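Local coordinates for amidase, hydantoinase/carbamoylase family (Burkholderia vietnamiensis, PDB 5I4M), which probably hydrolyses N-carbamoyl-L-amino acids, as a zinc-dependent amidase of the peptidase M20 family that binds two zinc ions in each subunit, at residues Y280-V290 / R301-P311; S391-D399 / A409-V420. One frame throughout, in Å; residues are numbered along the deposited sequence.

Contact 1. Residues Y280-V290 / R301-P311; sequences YGCATVGMMQV and RVFFTVDFRHP. With 3PG (3-phosphoglyceric acid), chain E.
Cys282 and Arg309 face each other as a hydrogen-bonded antiparallel pair, Cys282 N giving to Arg309 O and Arg309 N to Cys282 O. From this pair the Arg309 chain, extended from CG to NE, carries the guanidinium to the 3-phosphoglycerate carboxylate: NH1 bonds O2 and NH2 bonds O1, each at 2.8 Å. Asp307 holds the plane side-on in a salt bridge, OD1 taking NE at 2.8 Å and OD2 taking NH2 through their syn lone pairs. NH2 thus serves both Asp307 and the ligand, while NH1 also bonds Gly376 O. A water donates to Asp307 OD1 and is hydrogen-bonded to Thr284 OG1, which Arg256 of the second subunit also bonds.

Thr284 and Asp307 pair like Cys282 and Arg309, and so do Gln289 and Phe303 beyond an interruption. Between Thr284 and Met288 the register slips by one residue, and a water bridges the irregularity, donating to Thr284 O and accepting from Gly286 N and Thr305 OG1. Thr305 OG1 lies between its own backbone N and carbonyl carbon (chi1 60°) and takes a weak bond from Met287 N. Met287 extends its chain so that SD reaches the edge of the Phe303 ring, 5.4 Å from its centroid, a Met-aromatic contact on the face of Arg309.

Val290 shares the other, apolar face with Ala283, Met288, Val302 and Phe304, which touch helix 259-276, and Phe308, which touches helix 313-334. The small Ala283 CB meets the edge of the Phe308 ring, 3.6 Å from CD1. Met288 CG, anti to its backbone N, lies 3.6 Å from Val302 CG1, and the bend at chi3 brings CE to Phe304 CB. This is a beta hairpin of the M20 dimerisation domain, with helices on one face and a carboxylate-binding arginine on the other.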
# COMPACT_ATOMS: atom_id res chain seq x y z
N TYR A 280 -1.72 -25.61 -15.88
CA TYR A 280 -2.76 -24.62 -16.13
C TYR A 280 -3.16 -23.80 -14.91
O TYR A 280 -3.92 -22.85 -15.07
CB TYR A 280 -4.01 -25.30 -16.69
CG TYR A 280 -3.74 -26.01 -17.99
CD1 TYR A 280 -3.09 -25.36 -19.04
CD2 TYR A 280 -4.12 -27.32 -18.17
CE1 TYR A 280 -2.84 -26.01 -20.23
CE2 TYR A 280 -3.87 -27.98 -19.35
CZ TYR A 280 -3.23 -27.33 -20.37
OH TYR A 280 -2.99 -28.00 -21.54
N GLY A 281 -2.68 -24.15 -13.71
CA GLY A 281 -3.02 -23.34 -12.55
C GLY A 281 -2.47 -21.92 -12.68
O GLY A 281 -1.37 -21.70 -13.19
N CYS A 282 -3.27 -20.95 -12.23
CA CYS A 282 -2.90 -19.55 -12.15
C CYS A 282 -3.15 -19.07 -10.73
O CYS A 282 -4.22 -19.32 -10.18
CB CYS A 282 -3.71 -18.67 -13.12
SG CYS A 282 -3.77 -19.25 -14.83
N ALA A 283 -2.17 -18.36 -10.15
CA ALA A 283 -2.31 -17.90 -8.77
C ALA A 283 -1.49 -16.65 -8.56
O ALA A 283 -0.30 -16.63 -8.89
CB ALA A 283 -1.87 -18.98 -7.77
N THR A 284 -2.12 -15.62 -7.98
CA THR A 284 -1.53 -14.29 -7.88
C THR A 284 -2.04 -13.58 -6.64
O THR A 284 -3.22 -13.68 -6.30
CB THR A 284 -1.88 -13.42 -9.09
OG1 THR A 284 -1.88 -14.21 -10.28
CG2 THR A 284 -0.87 -12.25 -9.24
N VAL A 285 -1.15 -12.85 -5.97
CA VAL A 285 -1.54 -11.81 -5.02
C VAL A 285 -1.22 -10.48 -5.69
O VAL A 285 -0.04 -10.14 -5.88
CB VAL A 285 -0.82 -11.94 -3.67
CG1 VAL A 285 -1.13 -10.75 -2.77
CG2 VAL A 285 -1.24 -13.23 -2.98
N GLY A 286 -2.25 -9.72 -6.05
CA GLY A 286 -2.03 -8.51 -6.82
C GLY A 286 -2.22 -7.23 -6.02
O GLY A 286 -1.74 -6.17 -6.42
N MET A 287 -2.91 -7.32 -4.89
CA MET A 287 -3.28 -6.13 -4.13
C MET A 287 -2.98 -6.36 -2.66
O MET A 287 -3.31 -7.42 -2.11
CB MET A 287 -4.77 -5.80 -4.33
CG MET A 287 -5.24 -4.56 -3.58
SD MET A 287 -7.00 -4.35 -3.80
CE MET A 287 -7.29 -2.87 -2.82
N MET A 288 -2.34 -5.38 -2.03
CA MET A 288 -1.94 -5.49 -0.63
C MET A 288 -1.96 -4.10 -0.02
O MET A 288 -1.49 -3.15 -0.64
CB MET A 288 -0.54 -6.11 -0.48
CG MET A 288 -0.14 -6.30 0.98
SD MET A 288 1.39 -7.23 1.23
CE MET A 288 0.83 -8.88 0.82
N GLN A 289 -2.52 -3.98 1.19
CA GLN A 289 -2.56 -2.72 1.93
C GLN A 289 -2.04 -2.98 3.33
O GLN A 289 -2.63 -3.77 4.07
CB GLN A 289 -3.99 -2.14 2.01
CG GLN A 289 -4.66 -1.77 0.67
CD GLN A 289 -6.17 -1.48 0.82
OE1 GLN A 289 -6.86 -2.11 1.62
NE2 GLN A 289 -6.68 -0.52 0.05
N VAL A 290 -0.94 -2.33 3.70
CA VAL A 290 -0.28 -2.55 4.99
C VAL A 290 -0.66 -1.43 5.95
O VAL A 290 -0.71 -0.26 5.54
CB VAL A 290 1.25 -2.63 4.81
CG1 VAL A 290 1.97 -2.82 6.15
CG2 VAL A 290 1.62 -3.73 3.80
N ARG A 301 -1.85 -4.84 10.75
CA ARG A 301 -2.98 -5.28 9.93
C ARG A 301 -2.56 -5.25 8.47
O ARG A 301 -1.98 -4.27 8.01
CB ARG A 301 -4.20 -4.38 10.16
CG ARG A 301 -5.49 -4.91 9.55
CD ARG A 301 -6.70 -4.02 9.87
NE ARG A 301 -6.71 -2.78 9.10
CZ ARG A 301 -6.52 -1.57 9.62
NH1 ARG A 301 -6.30 -1.41 10.92
NH2 ARG A 301 -6.55 -0.50 8.83
N VAL A 302 -2.84 -6.32 7.74
CA VAL A 302 -2.56 -6.33 6.30
C VAL A 302 -3.76 -6.93 5.59
O VAL A 302 -4.21 -8.03 5.92
CB VAL A 302 -1.27 -7.09 5.94
CG1 VAL A 302 -1.09 -7.10 4.41
CG2 VAL A 302 -0.05 -6.45 6.62
N PHE A 303 -4.28 -6.19 4.61
CA PHE A 303 -5.30 -6.67 3.69
C PHE A 303 -4.63 -7.08 2.39
O PHE A 303 -3.74 -6.37 1.90
CB PHE A 303 -6.33 -5.56 3.42
CG PHE A 303 -7.26 -5.82 2.26
CD1 PHE A 303 -6.90 -5.44 0.97
CD2 PHE A 303 -8.49 -6.42 2.46
CE1 PHE A 303 -7.76 -5.68 -0.11
CE2 PHE A 303 -9.36 -6.65 1.40
CZ PHE A 303 -8.99 -6.28 0.11
N PHE A 304 -5.06 -8.20 1.81
CA PHE A 304 -4.53 -8.57 0.50
C PHE A 304 -5.53 -9.48 -0.21
O PHE A 304 -6.47 -10.01 0.39
CB PHE A 304 -3.15 -9.21 0.59
CG PHE A 304 -3.12 -10.49 1.39
CD1 PHE A 304 -3.04 -10.45 2.77
CD2 PHE A 304 -3.16 -11.71 0.76
CE1 PHE A 304 -3.01 -11.63 3.51
CE2 PHE A 304 -3.13 -12.88 1.49
CZ PHE A 304 -3.06 -12.84 2.87
N THR A 305 -5.31 -9.64 -1.52
CA THR A 305 -6.19 -10.40 -2.38
C THR A 305 -5.51 -11.66 -2.87
O THR A 305 -4.28 -11.74 -2.95
CB THR A 305 -6.64 -9.57 -3.59
OG1 THR A 305 -5.50 -9.18 -4.36
CG2 THR A 305 -7.39 -8.33 -3.13
N VAL A 306 -6.32 -12.67 -3.19
CA VAL A 306 -5.82 -13.87 -3.84
C VAL A 306 -6.66 -14.12 -5.08
O VAL A 306 -7.88 -13.95 -5.06
CB VAL A 306 -5.86 -15.09 -2.89
CG1 VAL A 306 -5.34 -16.33 -3.62
CG2 VAL A 306 -5.01 -14.80 -1.69
N ASP A 307 -5.98 -14.49 -6.16
CA ASP A 307 -6.57 -14.74 -7.47
C ASP A 307 -6.16 -16.15 -7.86
O ASP A 307 -4.97 -16.41 -8.03
CB ASP A 307 -6.06 -13.69 -8.47
CG ASP A 307 -6.64 -13.86 -9.88
OD1 ASP A 307 -6.55 -14.95 -10.47
OD2 ASP A 307 -7.16 -12.85 -10.40
N PHE A 308 -7.14 -17.05 -7.96
CA PHE A 308 -6.91 -18.44 -8.36
C PHE A 308 -7.71 -18.74 -9.62
O PHE A 308 -8.87 -18.35 -9.73
CB PHE A 308 -7.40 -19.44 -7.30
CG PHE A 308 -6.45 -19.70 -6.15
CD1 PHE A 308 -5.10 -19.39 -6.21
CD2 PHE A 308 -6.93 -20.32 -5.00
CE1 PHE A 308 -4.26 -19.67 -5.14
CE2 PHE A 308 -6.09 -20.60 -3.93
CZ PHE A 308 -4.76 -20.28 -3.99
N ARG A 309 -7.10 -19.46 -10.57
CA ARG A 309 -7.81 -19.87 -11.78
C ARG A 309 -7.36 -21.26 -12.20
O ARG A 309 -6.19 -21.62 -12.03
CB ARG A 309 -7.56 -18.89 -12.94
CG ARG A 309 -7.53 -17.44 -12.49
CD ARG A 309 -7.35 -16.48 -13.66
NE ARG A 309 -7.29 -15.12 -13.14
CZ ARG A 309 -7.66 -14.05 -13.82
NH1 ARG A 309 -8.11 -14.17 -15.07
NH2 ARG A 309 -7.61 -12.86 -13.24
N HIS A 310 -8.29 -22.04 -12.76
CA HIS A 310 -7.94 -23.31 -13.38
C HIS A 310 -9.05 -23.71 -14.33
O HIS A 310 -10.22 -23.40 -14.08
CB HIS A 310 -7.70 -24.41 -12.32
CG HIS A 310 -6.91 -25.57 -12.84
ND1 HIS A 310 -7.49 -26.62 -13.52
CD2 HIS A 310 -5.59 -25.84 -12.79
CE1 HIS A 310 -6.56 -27.48 -13.88
NE2 HIS A 310 -5.39 -27.03 -13.45
N PRO A 311 -8.73 -24.41 -15.42
CA PRO A 311 -9.78 -24.87 -16.35
C PRO A 311 -10.60 -26.03 -15.82
O PRO A 311 -11.60 -26.38 -16.46
CB PRO A 311 -9.00 -25.29 -17.59
CG PRO A 311 -7.61 -25.62 -17.06
CD PRO A 311 -7.38 -24.60 -15.99
C1 3PG E . -9.99 -11.21 -15.27
O1 3PG E . -9.07 -10.82 -14.53
O2 3PG E . -9.92 -12.27 -15.93
C2 3PG E . -11.22 -10.36 -15.36
O3 3PG E . -12.33 -11.15 -15.83
C3 3PG E . -10.96 -9.24 -16.34
O1P 3PG E . -10.75 -9.79 -17.64
P 3PG E . -10.07 -8.86 -18.80
O2P 3PG E . -10.75 -7.51 -18.72
O3P 3PG E . -8.60 -8.79 -18.40
O4P 3PG E . -10.38 -9.62 -20.10
O HOH W 1 -2.99 -28.07 -14.75
O HOH W 2 -4.81 -10.98 -6.31
O HOH W 3 -4.02 -15.82 -10.79

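Contact 2. Residues S391-D399 / A409-V420; sequences SMVFVPCID and ATPAWIEAGANV
Strand 390-395 and the C-terminal helix 411-429 belong to the zinc-binding part of the M20 fold; here helix 411-420 runs nearly antiparallel to strand 391-395, 8.2 Å away axis to axis. The main encounter is a CH-pi contact: Pro396 CB stands 3.5 Å from the centroid of the six-membered ring of Trp413, only 2° off its normal, while CG and CD spread over the rest of the indole. Trp413 CG lies beside its backbone N (chi1 -66°), which turns the ring up against the proline. Ile398 CD1 approaches CH2 of the same ring at 3.8 Å. On the opposite indole face, toward the rim, lies OG1 of Thr410, the N-cap residue, which accepts from Trp413 N at 3.0 Å. Farther along, Val395 CG1 comes within 3.5 Å of Gly417 CA, an approach for which a residue without a side chain is well suited, and Val393 CG1 meets Val420 CG1 at 3.8 Å. No hydrogen bond crosses between the segments, and Pro396 O is buried here without a polar partner. The union therefore rests on dispersion and apolar burial, with shape rather than polarity matching strand to helix.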
# COMPACT_ATOMS: atom_id res chain seq x y z
N SER A 391 -20.28 -17.58 -27.71
CA SER A 391 -18.87 -17.97 -27.74
C SER A 391 -18.04 -16.71 -27.97
O SER A 391 -18.57 -15.59 -27.96
CB SER A 391 -18.60 -19.06 -28.78
OG SER A 391 -18.56 -18.55 -30.11
N MET A 392 -16.74 -16.88 -28.17
CA MET A 392 -15.83 -15.75 -28.30
C MET A 392 -14.89 -15.93 -29.48
O MET A 392 -14.66 -17.04 -29.97
CB MET A 392 -15.00 -15.54 -27.03
CG MET A 392 -15.83 -15.26 -25.78
SD MET A 392 -14.75 -14.83 -24.40
CE MET A 392 -14.18 -13.21 -24.94
N VAL A 393 -14.35 -14.80 -29.92
CA VAL A 393 -13.34 -14.72 -30.97
C VAL A 393 -12.10 -14.10 -30.35
O VAL A 393 -12.17 -13.01 -29.78
CB VAL A 393 -13.81 -13.86 -32.15
CG1 VAL A 393 -12.74 -13.83 -33.25
CG2 VAL A 393 -15.15 -14.34 -32.68
N PHE A 394 -10.96 -14.81 -30.42
CA PHE A 394 -9.68 -14.27 -29.99
C PHE A 394 -8.83 -13.89 -31.19
O PHE A 394 -8.91 -14.51 -32.25
CB PHE A 394 -8.88 -15.28 -29.15
CG PHE A 394 -9.21 -15.30 -27.67
CD1 PHE A 394 -10.20 -14.49 -27.12
CD2 PHE A 394 -8.50 -16.14 -26.82
CE1 PHE A 394 -10.47 -14.52 -25.77
CE2 PHE A 394 -8.77 -16.19 -25.46
CZ PHE A 394 -9.76 -15.37 -24.93
N VAL A 395 -8.02 -12.86 -31.00
CA VAL A 395 -6.86 -12.58 -31.86
C VAL A 395 -5.64 -12.57 -30.95
O VAL A 395 -5.78 -12.51 -29.72
CB VAL A 395 -7.02 -11.25 -32.63
CG1 VAL A 395 -8.33 -11.23 -33.40
CG2 VAL A 395 -6.88 -10.05 -31.69
N PRO A 396 -4.43 -12.65 -31.51
CA PRO A 396 -3.22 -12.67 -30.67
C PRO A 396 -2.96 -11.30 -30.07
O PRO A 396 -3.59 -10.31 -30.42
CB PRO A 396 -2.10 -13.06 -31.64
CG PRO A 396 -2.77 -13.53 -32.90
CD PRO A 396 -4.09 -12.82 -32.94
N CYS A 397 -1.99 -11.26 -29.15
CA CYS A 397 -1.41 -9.99 -28.74
C CYS A 397 0.10 -10.16 -28.60
O CYS A 397 0.60 -11.27 -28.38
CB CYS A 397 -2.01 -9.46 -27.43
SG CYS A 397 -1.96 -10.62 -26.04
N ILE A 398 0.82 -9.05 -28.76
CA ILE A 398 2.27 -9.08 -28.89
C ILE A 398 2.89 -9.58 -27.59
O ILE A 398 2.62 -9.03 -26.51
CB ILE A 398 2.82 -7.70 -29.26
CG1 ILE A 398 2.36 -7.30 -30.66
CG2 ILE A 398 4.33 -7.68 -29.15
CD1 ILE A 398 3.04 -8.08 -31.77
N ASP A 399 3.71 -10.62 -27.69
CA ASP A 399 4.39 -11.23 -26.55
C ASP A 399 3.40 -11.74 -25.51
O ASP A 399 3.79 -12.06 -24.37
CB ASP A 399 5.40 -10.26 -25.92
CG ASP A 399 6.49 -9.84 -26.89
OD1 ASP A 399 6.90 -10.68 -27.73
OD2 ASP A 399 6.93 -8.67 -26.85
N ALA A 409 -1.31 -5.06 -30.47
CA ALA A 409 -1.82 -5.96 -31.50
C ALA A 409 -1.51 -5.35 -32.86
O ALA A 409 -1.39 -4.14 -32.99
CB ALA A 409 -3.32 -6.20 -31.35
N THR A 410 -1.37 -6.20 -33.86
CA THR A 410 -1.11 -5.67 -35.20
C THR A 410 -2.41 -5.28 -35.88
O THR A 410 -3.47 -5.84 -35.60
CB THR A 410 -0.40 -6.70 -36.07
OG1 THR A 410 -1.31 -7.77 -36.36
CG2 THR A 410 0.83 -7.24 -35.36
N PRO A 411 -2.35 -4.32 -36.81
CA PRO A 411 -3.55 -4.03 -37.63
C PRO A 411 -4.14 -5.27 -38.29
O PRO A 411 -5.37 -5.41 -38.34
CB PRO A 411 -3.01 -3.02 -38.66
CG PRO A 411 -1.91 -2.30 -37.91
CD PRO A 411 -1.27 -3.34 -37.03
N ALA A 412 -3.29 -6.17 -38.80
CA ALA A 412 -3.78 -7.40 -39.41
C ALA A 412 -4.64 -8.21 -38.44
O ALA A 412 -5.72 -8.67 -38.80
CB ALA A 412 -2.61 -8.25 -39.92
N TRP A 413 -4.15 -8.41 -37.21
CA TRP A 413 -4.93 -9.16 -36.22
C TRP A 413 -6.24 -8.47 -35.91
O TRP A 413 -7.29 -9.12 -35.81
CB TRP A 413 -4.14 -9.34 -34.92
CG TRP A 413 -2.94 -10.19 -35.05
CD1 TRP A 413 -2.66 -11.09 -36.04
CD2 TRP A 413 -1.84 -10.21 -34.14
NE1 TRP A 413 -1.44 -11.68 -35.80
CE2 TRP A 413 -0.91 -11.15 -34.64
CE3 TRP A 413 -1.54 -9.53 -32.96
CZ2 TRP A 413 0.29 -11.43 -33.99
CZ3 TRP A 413 -0.34 -9.79 -32.31
CH2 TRP A 413 0.56 -10.73 -32.84
N ILE A 414 -6.19 -7.15 -35.70
CA ILE A 414 -7.40 -6.41 -35.35
C ILE A 414 -8.45 -6.56 -36.44
O ILE A 414 -9.62 -6.85 -36.16
CB ILE A 414 -7.04 -4.93 -35.09
CG1 ILE A 414 -6.19 -4.81 -33.83
CG2 ILE A 414 -8.29 -4.05 -34.97
CD1 ILE A 414 -6.89 -5.37 -32.57
N GLU A 415 -8.04 -6.38 -37.70
CA GLU A 415 -8.98 -6.50 -38.81
C GLU A 415 -9.52 -7.92 -38.94
O GLU A 415 -10.73 -8.11 -39.14
CB GLU A 415 -8.31 -6.04 -40.11
CG GLU A 415 -9.16 -6.22 -41.35
CD GLU A 415 -8.52 -5.59 -42.57
OE1 GLU A 415 -9.07 -5.73 -43.68
OE2 GLU A 415 -7.48 -4.94 -42.41
N ALA A 416 -8.65 -8.92 -38.80
CA ALA A 416 -9.08 -10.30 -38.98
C ALA A 416 -10.13 -10.69 -37.95
O ALA A 416 -11.13 -11.34 -38.29
CB ALA A 416 -7.89 -11.25 -38.88
N GLY A 417 -9.92 -10.33 -36.69
CA GLY A 417 -10.88 -10.70 -35.67
C GLY A 417 -12.24 -10.07 -35.90
O GLY A 417 -13.27 -10.69 -35.64
N ALA A 418 -12.25 -8.83 -36.41
CA ALA A 418 -13.51 -8.15 -36.69
C ALA A 418 -14.23 -8.77 -37.88
O ALA A 418 -15.47 -8.79 -37.91
CB ALA A 418 -13.26 -6.66 -36.94
N ASN A 419 -13.49 -9.26 -38.89
CA ASN A 419 -14.13 -9.98 -39.98
C ASN A 419 -14.80 -11.26 -39.48
O ASN A 419 -15.91 -11.61 -39.90
CB ASN A 419 -13.11 -10.29 -41.07
CG ASN A 419 -12.94 -9.14 -42.04
OD1 ASN A 419 -13.89 -8.40 -42.31
ND2 ASN A 419 -11.73 -8.98 -42.58
N VAL A 420 -14.14 -11.97 -38.56
CA VAL A 420 -14.72 -13.20 -38.04
C VAL A 420 -15.95 -12.89 -37.19
O VAL A 420 -16.98 -13.56 -37.30
CB VAL A 420 -13.65 -13.97 -37.25
CG1 VAL A 420 -14.27 -15.14 -36.49
CG2 VAL A 420 -12.56 -14.46 -38.21

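Contact 1 and contact 2 lie in different parts of the subunit, their centres 29 Å apart and their nearest atoms about 10 Å apart, so neither touches the other. What relates them is the site between: contact 1 supplies Arg309, whose side chain lies about 8 Å from a zinc ion, whereas contact 2 does not reach the ligand: the Cys397 side chain is about 5 Å from that of Gln214, which binds it, and about 10 Å from the 3-phosphoglycerate itself. Strand 225-242 connects them, pairing with both strand 297-310 and strand 390-395. His247 and Asn296 of the second subunit also bind the ligand, so the pocket depends on the dimer as well.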